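Pyridoxamine 5-phosphate-dependent dehydrase (Escherichia coli, PDB 3B8X) removes the C3'-hydroxyl group from GDP-4-keto-6-deoxy-D-mannose by a combined transamination and deoxygenation, a step in the biosynthesis of the O-antigen sugar L-colitose. Local coordinates at residues K28-G33 with L254-A259; P86-S91 with V107-N112; K287-L292 with Y384-L389. The protein carries 1 engineered substitution. All coordinates share one frame; numbering follows the deposited sequence. Where two conformers were deposited one is given.

Contact 1. Residues K28-G33 with L254-A259. With G4M ([(2R,3S,4R,5R)-5-(2-amino-6-oxo-1,6-dihydro-9H-purin-9-yl)-3,4-dihydroxytetrahydrofuran-2-yl]methyl (2R,3S,4S,5S,6R)-3,4-dihydroxy-5-[({3-hydroxy-2-methyl-5-[(phosphonooxy)methyl]pyridin-4-yl}methyl)amino]-6-methyltetrahydro-2H-pyran-2-yl dihydrogen diphosphate), chain G.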
loop_
_atom_site.group_PDB
_atom_site.type_symbol
_atom_site.label_atom_id
_atom_site.label_comp_id
_atom_site.label_asym_id
_atom_site.label_seq_id
_atom_site.Cartn_x
_atom_site.Cartn_y
_atom_site.Cartn_z
ATOM N N LYS B 28 -9.719 4.807 -21.193
ATOM C CA LYS B 28 -10.685 4.700 -20.130
ATOM C C LYS B 28 -10.523 3.514 -19.166
ATOM O O LYS B 28 -11.392 3.246 -18.338
ATOM C CB LYS B 28 -12.090 4.947 -20.654
ATOM C CG LYS B 28 -12.281 6.396 -21.144
ATOM C CD LYS B 28 -13.674 6.562 -21.750
ATOM C CE LYS B 28 -13.813 7.867 -22.520
ATOM N NZ LYS B 28 -15.099 7.982 -23.283
ATOM N N MET B 29 -9.395 2.820 -19.300
ATOM C CA MET B 29 -9.054 1.726 -18.392
ATOM C C MET B 29 -7.875 2.201 -17.536
ATOM O O MET B 29 -6.735 2.336 -17.999
ATOM C CB MET B 29 -8.726 0.413 -19.103
ATOM C CG MET B 29 -8.008 -0.610 -18.202
ATOM S SD MET B 29 -8.984 -1.360 -16.853
ATOM C CE MET B 29 -10.488 -1.841 -17.734
ATOM N N PHE B 30 -8.189 2.496 -16.279
ATOM C CA PHE B 30 -7.232 3.029 -15.321
ATOM C C PHE B 30 -6.648 2.033 -14.333
ATOM O O PHE B 30 -5.549 2.214 -13.785
ATOM C CB PHE B 30 -7.905 4.204 -14.590
ATOM C CG PHE B 30 -8.379 5.281 -15.534
ATOM C CD1 PHE B 30 -9.714 5.375 -15.885
ATOM C CD2 PHE B 30 -7.460 6.068 -16.219
ATOM C CE1 PHE B 30 -10.135 6.306 -16.838
ATOM C CE2 PHE B 30 -7.878 7.012 -17.172
ATOM C CZ PHE B 30 -9.211 7.118 -17.485
ATOM N N THR B 31 -7.389 0.969 -14.103
ATOM C CA THR B 31 -6.953 -0.010 -13.138
ATOM C C THR B 31 -5.889 -0.835 -13.768
ATOM O O THR B 31 -5.962 -1.119 -14.953
ATOM C CB THR B 31 -8.097 -0.958 -12.771
ATOM O OG1 THR B 31 -9.112 -0.186 -12.124
ATOM C CG2 THR B 31 -7.589 -2.036 -11.828
ATOM N N MET B 32 -4.959 -1.289 -12.931
ATOM C CA MET B 32 -3.885 -2.188 -13.329
ATOM C C MET B 32 -4.348 -3.133 -14.448
ATOM O O MET B 32 -5.297 -3.927 -14.275
ATOM C CB MET B 32 -3.467 -3.009 -12.098
ATOM C CG MET B 32 -2.169 -3.742 -12.314
ATOM S SD MET B 32 -1.910 -4.898 -10.941
ATOM C CE MET B 32 -3.187 -6.163 -11.153
ATOM N N GLY B 33 -3.649 -3.071 -15.581
ATOM C CA GLY B 33 -3.969 -3.932 -16.716
ATOM C C GLY B 33 -2.757 -4.185 -17.634
ATOM O O GLY B 33 -1.652 -4.594 -17.222
ATOM N N LEU B 254 -1.117 2.008 -10.570
ATOM C CA LEU B 254 -2.132 2.491 -11.514
ATOM C C LEU B 254 -1.720 2.169 -12.942
ATOM O O LEU B 254 -0.529 2.083 -13.240
ATOM C CB LEU B 254 -2.304 3.993 -11.369
ATOM C CG LEU B 254 -2.980 4.354 -10.038
ATOM C CD1 LEU B 254 -3.058 5.846 -9.886
ATOM C CD2 LEU B 254 -4.334 3.701 -9.950
ATOM N N GLU B 255 -2.691 2.047 -13.849
ATOM C CA GLU B 255 -2.326 1.799 -15.243
ATOM C C GLU B 255 -1.424 2.919 -15.836
ATOM O O GLU B 255 -0.548 2.696 -16.686
ATOM C CB GLU B 255 -3.590 1.616 -16.067
ATOM C CG GLU B 255 -3.267 1.192 -17.432
ATOM C CD GLU B 255 -2.958 -0.297 -17.606
ATOM O OE1 GLU B 255 -2.314 -0.978 -16.756
ATOM O OE2 GLU B 255 -3.331 -0.801 -18.678
ATOM N N MET B 256 -1.636 4.150 -15.368
ATOM C CA MET B 256 -0.847 5.267 -15.826
ATOM C C MET B 256 0.610 5.074 -15.448
ATOM O O MET B 256 1.505 5.432 -16.227
ATOM C CB MET B 256 -1.350 6.559 -15.184
ATOM C CG MET B 256 -2.499 7.180 -15.948
ATOM S SD MET B 256 -2.912 8.571 -14.911
ATOM C CE MET B 256 -4.400 9.232 -15.630
ATOM N N SER B 257 0.846 4.562 -14.243
ATOM C CA SER B 257 2.219 4.377 -13.806
ATOM C C SER B 257 2.966 3.395 -14.707
ATOM O O SER B 257 4.145 3.562 -14.978
ATOM C CB SER B 257 2.305 3.953 -12.363
ATOM O OG SER B 257 2.002 5.066 -11.541
ATOM N N GLY B 258 2.282 2.349 -15.129
ATOM C CA GLY B 258 2.882 1.344 -15.999
ATOM C C GLY B 258 3.156 1.976 -17.380
ATOM O O GLY B 258 4.206 1.771 -17.955
ATOM N N ALA B 259 2.267 2.827 -17.870
ATOM C CA ALA B 259 2.486 3.442 -19.171
ATOM C C ALA B 259 3.684 4.355 -19.145
ATOM O O ALA B 259 4.530 4.309 -20.037
ATOM C CB ALA B 259 1.245 4.171 -19.687
HETATM O OP3 G4M G . -10.937 -2.360 -3.542
HETATM P PL G4M G . -10.352 -1.430 -2.376
HETATM O OP1 G4M G . -8.875 -1.830 -2.007
HETATM O OP2 G4M G . -10.427 0.132 -2.736
HETATM O OP4 G4M G . -11.281 -1.525 -1.068
HETATM C C5B G4M G . -11.160 -2.785 -0.439
HETATM C C5L G4M G . -12.469 -3.142 0.270
HETATM C C6L G4M G . -12.527 -3.192 1.658
HETATM N N1L G4M G . -13.641 -3.522 2.329
HETATM C C2L G4M G . -14.722 -3.938 1.698
HETATM C C2A G4M G . -15.905 -4.389 2.548
HETATM C C3L G4M G . -14.757 -3.944 0.284
HETATM O O3L G4M G . -15.854 -4.381 -0.382
HETATM C C4L G4M G . -13.607 -3.534 -0.447
HETATM C C4A G4M G . -13.579 -3.591 -1.848
HETATM N N4A G4M G . -14.660 -3.992 -2.508
HETATM C C4G G4M G . -14.716 -3.911 -3.890
HETATM C C5G G4M G . -15.432 -5.122 -4.495
HETATM C C6G G4M G . -16.810 -5.255 -3.845
HETATM O O5G G4M G . -15.609 -4.869 -5.889
HETATM C C3G G4M G . -13.326 -3.755 -4.527
HETATM O O3G G4M G . -13.226 -2.439 -5.100
HETATM C C2G G4M G . -13.111 -4.856 -5.596
HETATM O O2G G4M G . -11.899 -4.608 -6.340
HETATM C C1G G4M G . -14.332 -5.000 -6.549
HETATM O O1G G4M G . -14.304 -6.286 -7.194
HETATM P P2 G4M G . -14.685 -5.908 -8.696
HETATM O O3P G4M G . -16.082 -5.109 -8.783
HETATM O O4P G4M G . -14.862 -7.297 -9.474
HETATM O OPP G4M G . -13.490 -4.994 -9.290
HETATM P P G4M G . -13.355 -5.247 -10.887
HETATM O O1P G4M G . -13.955 -6.655 -11.394
HETATM O O2P G4M G . -11.776 -5.240 -11.208
HETATM O "O5'" G4M G . -14.014 -4.011 -11.721
HETATM C "C5'" G4M G . -15.436 -4.007 -11.612
HETATM C "C4'" G4M G . -16.066 -3.735 -12.985
HETATM O "O4'" G4M G . -15.701 -2.417 -13.491
HETATM C "C3'" G4M G . -15.559 -4.772 -14.033
HETATM O "O3'" G4M G . -16.579 -5.108 -14.977
HETATM C "C2'" G4M G . -14.368 -4.043 -14.694
HETATM O "O2'" G4M G . -14.251 -4.408 -16.077
HETATM C "C1'" G4M G . -14.798 -2.572 -14.605
HETATM N N9 G4M G . -13.628 -1.709 -14.455
HETATM C C8 G4M G . -12.747 -1.723 -13.412
HETATM N N7 G4M G . -11.841 -0.803 -13.629
HETATM C C4 G4M G . -13.256 -0.757 -15.342
HETATM C C5 G4M G . -12.108 -0.166 -14.808
HETATM C C6 G4M G . -11.511 0.895 -15.529
HETATM O O6 G4M G . -10.533 1.475 -15.109
HETATM N N3 G4M G . -13.751 -0.332 -16.496
HETATM C C2 G4M G . -13.182 0.646 -17.158
HETATM N N1 G4M G . -12.072 1.274 -16.692
HETATM N N2 G4M G . -13.731 1.061 -18.340
HETATM O O HOH W 1 -4.849 0.972 -20.070
HETATM O O HOH W 2 -4.488 4.758 -14.231
#
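Two bonds of opposite direction join the loop K28-G33 to the start of helix 255-286. E255 N gives its proton to F30 O at 2.9 Å, and G33 N gives its own to E255 OE1 at 2.7 Å. CG of E255 stands anti to the backbone N (chi1 -173°) and the chain bends at chi2, which lays the carboxylate beside G33. G33 N meets OE1 from above the carboxylate plane. G33 is the N-cap of helix 34-47. OE1 also accepts from V36 N, and OE2 from Y35 N, so one carboxylate serves the first turn of that helix. Its negative charge there would suit the helix dipole. Water 1 donates to both OE2 and M29 O. Water 2 donates to F30 O and accepts from M256 N, so F30 O receives two protons.

The loop joins helices 15-27 and 34-47 in the dimer of this DegT/DnrJ/EryC1 family aminotransferase. Its other side reads the guanine of the bound GDP-perosamine adduct. K28 O accepts from N1 of G4M at 2.7 Å, and more weakly from N2. F30 N donates to O6 of G4M at 2.8 Å, and T31 N adds a weak bond to it. M29 bends at chi2 and chi3, which brings its SD to 3.6 Å from C6 of G4M. The phosphopyridoxyl end lies near S185 and E164 of the second subunit.

Contact 2. Residues P86-S91 with V107-N112. With G4M ([(2R,3S,4R,5R)-5-(2-amino-6-oxo-1,6-dihydro-9H-purin-9-yl)-3,4-dihydroxytetrahydrofuran-2-yl]methyl (2R,3S,4S,5S,6R)-3,4-dihydroxy-5-[({3-hydroxy-2-methyl-5-[(phosphonooxy)methyl]pyridin-4-yl}methyl)amino]-6-methyltetrahydro-2H-pyran-2-yl dihydrogen diphosphate), chain O.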
loop_
_atom_site.group_PDB
_atom_site.type_symbol
_atom_site.label_atom_id
_atom_site.label_comp_id
_atom_site.label_asym_id
_atom_site.label_seq_id
_atom_site.Cartn_x
_atom_site.Cartn_y
_atom_site.Cartn_z
ATOM N N PRO B 86 21.845 -3.938 7.086
ATOM C CA PRO B 86 22.798 -2.862 7.428
ATOM C C PRO B 86 22.084 -1.830 8.301
ATOM O O PRO B 86 20.850 -1.784 8.374
ATOM C CB PRO B 86 23.144 -2.251 6.063
ATOM C CG PRO B 86 21.903 -2.492 5.240
ATOM C CD PRO B 86 21.460 -3.893 5.663
ATOM N N ALA B 87 22.876 -1.031 8.993
ATOM C CA ALA B 87 22.437 -0.038 9.955
ATOM C C ALA B 87 21.874 1.201 9.298
ATOM O O ALA B 87 21.301 2.033 9.978
ATOM C CB ALA B 87 23.614 0.363 10.874
ATOM N N VAL B 88 22.152 1.398 8.013
ATOM C CA VAL B 88 21.703 2.630 7.384
ATOM C C VAL B 88 20.993 2.246 6.139
ATOM O O VAL B 88 21.512 1.470 5.336
ATOM C CB VAL B 88 22.882 3.521 6.898
ATOM C CG1 VAL B 88 22.345 4.808 6.122
ATOM C CG2 VAL B 88 23.815 3.874 8.087
ATOM N N SER B 89 19.784 2.776 5.981
ATOM C CA SER B 89 19.055 2.523 4.742
ATOM C C SER B 89 17.785 3.337 4.784
ATOM O O SER B 89 17.811 4.461 5.249
ATOM C CB SER B 89 18.812 1.032 4.486
ATOM O OG SER B 89 17.725 0.554 5.251
ATOM N N TRP B 90 16.674 2.762 4.352
ATOM C CA TRP B 90 15.417 3.491 4.376
ATOM C C TRP B 90 14.486 2.842 5.405
ATOM O O TRP B 90 14.602 1.662 5.719
ATOM C CB TRP B 90 14.804 3.563 2.959
ATOM C CG TRP B 90 13.580 4.444 2.876
ATOM C CD1 TRP B 90 12.288 4.028 2.771
ATOM C CD2 TRP B 90 13.552 5.885 2.908
ATOM N NE1 TRP B 90 11.443 5.138 2.721
ATOM C CE2 TRP B 90 12.194 6.277 2.868
ATOM C CE3 TRP B 90 14.546 6.881 3.012
ATOM C CZ2 TRP B 90 11.807 7.614 2.879
ATOM C CZ3 TRP B 90 14.154 8.225 3.064
ATOM C CH2 TRP B 90 12.795 8.575 2.964
ATOM N N SER B 91 13.579 3.636 5.942
ATOM C CA SER B 91 12.705 3.183 7.010
ATOM C C SER B 91 11.935 1.923 6.633
ATOM O O SER B 91 11.841 0.948 7.394
ATOM C CB SER B 91 11.741 4.327 7.364
ATOM O OG SER B 91 10.868 4.607 6.270
ATOM N N VAL B 107 23.831 -4.687 11.508
ATOM C CA VAL B 107 25.273 -4.689 11.265
ATOM C C VAL B 107 25.726 -3.326 10.727
ATOM O O VAL B 107 25.017 -2.731 9.925
ATOM C CB VAL B 107 25.610 -5.747 10.231
ATOM C CG1 VAL B 107 27.096 -5.739 9.897
ATOM C CG2 VAL B 107 25.191 -7.121 10.754
ATOM N N ASP B 108 26.880 -2.841 11.188
ATOM C CA ASP B 108 27.461 -1.562 10.751
ATOM C C ASP B 108 27.767 -1.560 9.265
ATOM O O ASP B 108 27.952 -2.583 8.590
ATOM C CB ASP B 108 28.820 -1.321 11.441
ATOM C CG ASP B 108 29.096 0.158 11.768
ATOM O OD1 ASP B 108 28.276 1.053 11.462
ATOM O OD2 ASP B 108 30.158 0.450 12.363
ATOM N N ILE B 109 27.895 -0.343 8.768
ATOM C CA ILE B 109 28.186 -0.127 7.377
ATOM C C ILE B 109 29.656 0.200 7.276
ATOM O O ILE B 109 30.350 0.448 8.288
ATOM C CB ILE B 109 27.427 1.109 6.871
ATOM C CG1 ILE B 109 27.692 2.291 7.804
ATOM C CG2 ILE B 109 25.937 0.817 6.812
ATOM C CD1 ILE B 109 27.998 3.645 7.081
ATOM N N ASP B 110 30.117 0.145 6.036
ATOM C CA ASP B 110 31.470 0.501 5.687
ATOM C C ASP B 110 31.342 2.002 5.400
ATOM O O ASP B 110 30.481 2.382 4.632
ATOM C CB ASP B 110 31.871 -0.275 4.445
ATOM C CG ASP B 110 33.240 0.108 3.964
ATOM O OD1 ASP B 110 33.423 1.297 3.718
ATOM O OD2 ASP B 110 34.137 -0.742 3.822
ATOM N N ILE B 111 32.124 2.839 6.091
ATOM C CA ILE B 111 32.023 4.299 5.963
ATOM C C ILE B 111 32.457 4.776 4.582
ATOM O O ILE B 111 32.154 5.907 4.183
ATOM C CB ILE B 111 32.871 5.025 7.060
ATOM C CG1 ILE B 111 32.360 6.426 7.325
ATOM C CG2 ILE B 111 34.335 4.944 6.692
ATOM C CD1 ILE B 111 31.017 6.436 8.018
ATOM N N ASN B 112 33.168 3.921 3.855
ATOM C CA ASN B 112 33.589 4.304 2.518
ATOM C C ASN B 112 32.533 3.982 1.478
ATOM O O ASN B 112 32.142 4.858 0.689
ATOM C CB ASN B 112 34.903 3.639 2.187
ATOM C CG ASN B 112 36.040 4.333 2.869
ATOM O OD1 ASN B 112 36.316 5.488 2.553
ATOM N ND2 ASN B 112 36.615 3.702 3.877
HETATM O OP3 G4M O . 9.762 5.851 -1.817
HETATM P PL G4M O . 9.410 4.335 -2.118
HETATM O OP1 G4M O . 8.188 3.778 -1.206
HETATM O OP2 G4M O . 9.018 4.189 -3.670
HETATM O OP4 G4M O . 10.755 3.436 -1.928
HETATM C C5B G4M O . 10.975 3.278 -0.555
HETATM C C5L G4M O . 12.415 2.979 -0.374
HETATM C C6L G4M O . 12.804 1.682 -0.071
HETATM N N1L G4M O . 14.071 1.417 0.152
HETATM C C2L G4M O . 15.021 2.325 0.101
HETATM C C2A G4M O . 16.449 1.953 0.426
HETATM C C3L G4M O . 14.745 3.646 -0.236
HETATM O O3L G4M O . 15.754 4.544 -0.203
HETATM C C4L G4M O . 13.382 3.984 -0.518
HETATM C C4A G4M O . 12.996 5.291 -0.845
HETATM N N4A G4M O . 13.878 6.245 -0.811
HETATM C C4G G4M O . 13.503 7.543 -1.249
HETATM C C5G G4M O . 14.235 8.621 -0.486
HETATM C C6G G4M O . 15.739 8.346 -0.473
HETATM O O5G G4M O . 14.008 9.762 -1.307
HETATM C C3G G4M O . 12.000 7.799 -1.050
HETATM O O3G G4M O . 11.378 7.714 -2.327
HETATM C C2G G4M O . 11.784 9.239 -0.500
HETATM O O2G G4M O . 10.426 9.666 -0.644
HETATM C C1G G4M O . 12.668 10.226 -1.226
HETATM O O1G G4M O . 12.763 11.357 -0.370
HETATM P P2 G4M O . 12.780 12.813 -1.011
HETATM O O3P G4M O . 13.839 12.865 -2.231
HETATM O O4P G4M O . 13.361 13.829 0.112
HETATM O OPP G4M O . 11.245 13.029 -1.456
HETATM P P G4M O . 10.910 14.542 -1.880
HETATM O O1P G4M O . 11.259 15.749 -0.862
HETATM O O2P G4M O . 9.330 14.426 -2.042
HETATM O "O5'" G4M O . 11.363 14.780 -3.376
HETATM C "C5'" G4M O . 12.678 15.292 -3.436
HETATM C "C4'" G4M O . 12.643 16.520 -4.331
HETATM O "O4'" G4M O . 11.792 16.257 -5.486
HETATM C "C3'" G4M O . 11.996 17.706 -3.578
HETATM O "O3'" G4M O . 12.615 18.883 -4.076
HETATM C "C2'" G4M O . 10.510 17.618 -3.987
HETATM O "O2'" G4M O . 9.949 18.936 -3.964
HETATM C "C1'" G4M O . 10.662 17.159 -5.430
HETATM N N9 G4M O . 9.450 16.490 -5.915
HETATM C C8 G4M O . 8.959 15.308 -5.458
HETATM N N7 G4M O . 7.886 15.013 -6.167
HETATM C C4 G4M O . 8.668 16.929 -6.953
HETATM C C5 G4M O . 7.644 15.968 -7.123
HETATM C C6 G4M O . 6.670 16.163 -8.168
HETATM O O6 G4M O . 5.758 15.381 -8.392
HETATM N N3 G4M O . 8.706 18.007 -7.742
HETATM C C2 G4M O . 7.792 18.180 -8.683
HETATM N N1 G4M O . 6.780 17.284 -8.913
HETATM N N2 G4M O . 7.845 19.296 -9.459
#
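Strands 82-86 and 103-107 run parallel as neighbours in the central mixed sheet, and this contact lies where both end. P86 and V107 form the last bridge. A87 N gives a weak, bent bond to V107 O at 2.9 Å, and P86 CA brings a CA-H...O contact to it. I109 then folds back over the loop. Its CG1 takes the crowded position between backbone N and carbonyl carbon (chi1 51°), while CG2 stands anti to the carbonyl carbon. CG2 meets V88 CG2 at 3.9 Å, the two side chains crossing obliquely, and lies 4.2 Å from P86 CB.

The strands and the helix 91-99 between them make a beta-alpha-beta crossover of the large domain of a fold-type I PLP enzyme. The loop after the first strand carries W90 to the cofactor, and W90 is the N-cap of that helix. With CG anti to the backbone N (chi1 -173°), the indole lies roughly parallel to the pyridine of G4M and offset from it. CB begins the contact, 3.1 Å from C2L of G4M. CG lies 3.4 Å from C3L of G4M, and CD1 is 3.3 Å from C5L of G4M. NE1 comes near C5B of G4M. CD2 and CE2 lie by C4A and N4A of G4M, and N4A stands over the ring centre. CE3 lies near N4A and C5G of G4M. At the far end CZ2 and CH2 meet C2G of G4M, and CZ3 is 3.6 Å from C5G of G4M. S91 OG lies over the opposite face, toward the rim. F242 and F244 of the second subunit meet W90 edge-to-face. Both carboxylate oxygens of D108 accept backbone N-H groups at the start of helix 359-367, OD2 from N360 and OD1 from A361.

Contact 3. Residues K287-L292 with Y384-L389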
loop_
_atom_site.group_PDB
_atom_site.type_symbol
_atom_site.label_atom_id
_atom_site.label_comp_id
_atom_site.label_asym_id
_atom_site.label_seq_id
_atom_site.Cartn_x
_atom_site.Cartn_y
_atom_site.Cartn_z
ATOM N N LYS B 287 37.953 14.972 -5.089
ATOM C CA LYS B 287 38.845 13.886 -4.690
ATOM C C LYS B 287 39.827 14.125 -3.546
ATOM O O LYS B 287 40.015 13.251 -2.683
ATOM C CB LYS B 287 39.362 13.021 -5.847
ATOM C CG LYS B 287 40.602 13.546 -6.530
ATOM C CD LYS B 287 40.285 14.000 -7.957
ATOM C CE LYS B 287 41.521 14.555 -8.671
ATOM N NZ LYS B 287 41.351 15.890 -9.351
ATOM N N ASP B 288 40.400 15.325 -3.492
ATOM C CA ASP B 288 41.303 15.619 -2.393
ATOM C C ASP B 288 40.688 16.667 -1.490
ATOM O O ASP B 288 41.354 17.582 -1.019
ATOM C CB ASP B 288 42.651 16.097 -2.917
ATOM C CG ASP B 288 43.484 14.966 -3.467
ATOM O OD1 ASP B 288 43.850 14.063 -2.673
ATOM O OD2 ASP B 288 43.744 14.991 -4.695
ATOM N N HIS B 289 39.401 16.558 -1.258
ATOM C CA HIS B 289 38.801 17.573 -0.452
ATOM C C HIS B 289 39.460 17.551 0.909
ATOM O O HIS B 289 39.763 16.468 1.449
ATOM C CB HIS B 289 37.290 17.402 -0.385
ATOM C CG HIS B 289 36.575 18.650 0.018
ATOM N ND1 HIS B 289 36.540 19.083 1.321
ATOM C CD2 HIS B 289 35.939 19.593 -0.714
ATOM C CE1 HIS B 289 35.862 20.214 1.383
ATOM N NE2 HIS B 289 35.494 20.550 0.162
ATOM N N PRO B 290 39.738 18.746 1.433
ATOM C CA PRO B 290 40.424 18.881 2.716
ATOM C C PRO B 290 39.587 18.461 3.901
ATOM O O PRO B 290 40.139 18.190 4.949
ATOM C CB PRO B 290 40.704 20.390 2.828
ATOM C CG PRO B 290 39.598 21.011 2.024
ATOM C CD PRO B 290 39.486 20.071 0.830
ATOM N N TYR B 291 38.267 18.466 3.789
ATOM C CA TYR B 291 37.490 18.074 4.965
ATOM C C TYR B 291 36.289 17.178 4.714
ATOM O O TYR B 291 35.492 16.929 5.632
ATOM C CB TYR B 291 37.111 19.281 5.832
ATOM C CG TYR B 291 36.291 20.339 5.127
ATOM C CD1 TYR B 291 34.911 20.191 4.960
ATOM C CD2 TYR B 291 36.893 21.508 4.671
ATOM C CE1 TYR B 291 34.136 21.206 4.371
ATOM C CE2 TYR B 291 36.137 22.504 4.021
ATOM C CZ TYR B 291 34.770 22.361 3.917
ATOM O OH TYR B 291 34.054 23.342 3.282
ATOM N N LEU B 292 36.143 16.723 3.474
ATOM C CA LEU B 292 35.010 15.867 3.171
ATOM C C LEU B 292 35.398 14.613 2.418
ATOM O O LEU B 292 36.137 14.720 1.434
ATOM C CB LEU B 292 33.978 16.618 2.342
ATOM C CG LEU B 292 33.390 17.928 2.865
ATOM C CD1 LEU B 292 32.582 18.586 1.709
ATOM C CD2 LEU B 292 32.483 17.619 3.955
ATOM N N TYR B 384 29.892 24.768 -8.595
ATOM C CA TYR B 384 29.302 25.658 -7.617
ATOM C C TYR B 384 29.416 25.000 -6.251
ATOM O O TYR B 384 29.873 25.601 -5.266
ATOM C CB TYR B 384 27.832 25.909 -8.022
ATOM C CG TYR B 384 27.062 26.882 -7.159
ATOM C CD1 TYR B 384 27.604 28.115 -6.780
ATOM C CD2 TYR B 384 25.775 26.562 -6.709
ATOM C CE1 TYR B 384 26.871 29.013 -5.965
ATOM C CE2 TYR B 384 25.045 27.439 -5.902
ATOM C CZ TYR B 384 25.595 28.664 -5.527
ATOM O OH TYR B 384 24.873 29.537 -4.723
ATOM N N LEU B 385 28.992 23.743 -6.199
ATOM C CA LEU B 385 29.020 22.979 -4.959
ATOM C C LEU B 385 30.430 22.956 -4.365
ATOM O O LEU B 385 30.604 23.220 -3.162
ATOM C CB LEU B 385 28.498 21.580 -5.236
ATOM C CG LEU B 385 28.664 20.495 -4.178
ATOM C CD1 LEU B 385 27.560 20.637 -3.158
ATOM C CD2 LEU B 385 28.464 19.208 -4.944
ATOM N N ARG B 386 31.429 22.752 -5.234
ATOM C CA ARG B 386 32.845 22.775 -4.834
ATOM C C ARG B 386 33.335 24.127 -4.272
ATOM O O ARG B 386 34.130 24.168 -3.318
ATOM C CB ARG B 386 33.736 22.210 -5.939
ATOM C CG ARG B 386 35.201 21.976 -5.569
ATOM C CD ARG B 386 35.421 20.897 -4.532
ATOM N NE ARG B 386 36.812 20.844 -4.055
ATOM C CZ ARG B 386 37.330 21.640 -3.115
ATOM N NH1 ARG B 386 36.642 22.637 -2.577
ATOM N NH2 ARG B 386 38.578 21.471 -2.732
ATOM N N GLU B 387 32.817 25.231 -4.815
ATOM C CA GLU B 387 33.122 26.569 -4.325
ATOM C C GLU B 387 32.440 26.804 -2.972
ATOM O O GLU B 387 32.973 27.418 -2.077
ATOM C CB GLU B 387 32.603 27.610 -5.315
ATOM C CG GLU B 387 32.811 29.042 -4.861
ATOM C CD GLU B 387 34.275 29.433 -4.897
ATOM O OE1 GLU B 387 35.037 28.762 -5.624
ATOM O OE2 GLU B 387 34.666 30.395 -4.199
ATOM N N VAL B 388 31.224 26.321 -2.823
ATOM C CA VAL B 388 30.493 26.487 -1.560
ATOM C C VAL B 388 31.133 25.692 -0.405
ATOM O O VAL B 388 31.199 26.161 0.733
ATOM C CB VAL B 388 29.050 25.984 -1.740
ATOM C CG1 VAL B 388 28.254 26.055 -0.463
ATOM C CG2 VAL B 388 28.365 26.735 -2.875
ATOM N N LEU B 389 31.558 24.467 -0.692
ATOM C CA LEU B 389 32.176 23.597 0.301
ATOM C C LEU B 389 33.702 23.731 0.216
ATOM O O LEU B 389 34.433 22.762 0.023
ATOM C CB LEU B 389 31.756 22.162 0.024
ATOM C CG LEU B 389 30.239 22.004 0.142
ATOM C CD1 LEU B 389 29.821 20.677 -0.465
ATOM C CD2 LEU B 389 29.828 22.025 1.606
#
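The polar link is a single, very short hydrogen bond. H289 NE2 donates to L389 O at 2.5 Å, nearly along the C=O axis, with the oxygen almost in the imidazole plane. The other ring nitrogen faces its own loop. ND1 accepts from Y291 N at 3.1 Å, close to straight (168°), and more weakly from L292 N. Both ring nitrogens are therefore engaged, which fixes the rotation of the ring and is consistent with a proton on NE2 alone. CG of H289 stands anti to the backbone N (chi1 -160°), and this sends the ring across to the helix end. Y291 OH lies beside L389 but bonds to K390 O.

Flat groups meet around the same ring. The guanidinium of R386 comes with one face under H289 CD2, which sits over its centre, 3.4 Å from CZ of R386. The two planes are inclined by 48°, so the meeting is oblique. R386 reaches there through a bend at chi2, and its NE gives a weak bond to K285 O. P290 CD meets R386 NH2 tip to tip, a CH contact with the guanidinium. H289 CE1 lies over the centre of one face of Y291.

Apolar contacts close the rest. L292 CD1 touches L389 CB at 4.0 Å, the two leucines crossing at about a right angle. L292 CD1 also lies over one face of the imidazole, and P290 CD over the other.

L389 is the first residue to leave the helical path of helix 379-388. The contact ties that C-terminal end to the turn between helix 255-286 and strand 292-293, the edge strand of the four-stranded antiparallel sheet. L292 and L389 both pack on L321 of helix 318-328 and on F308 of strand 305-310.

In the fold
From the N terminus, the loop after helix 15-27 comes first. Contact 1 joins it to the start of helix 255-286 and so closes a loop of 220 residues that holds the strands of the central sheet other than 351-354. Contact 2 is nested inside this loop, where neighbouring strands 82-86 and 103-107 end. The centres of contacts 1 and 2 lie 36 Å apart, and each touches a different bound G4M. Contact 1 meets the guanine of one, contact 2 the pyridoxyl and sugar of the other, and each ligand is completed by the second subunit. Contact 3 follows in series. It closes a second loop, between the end of helix 255-286 and the C-terminal helix 379-388.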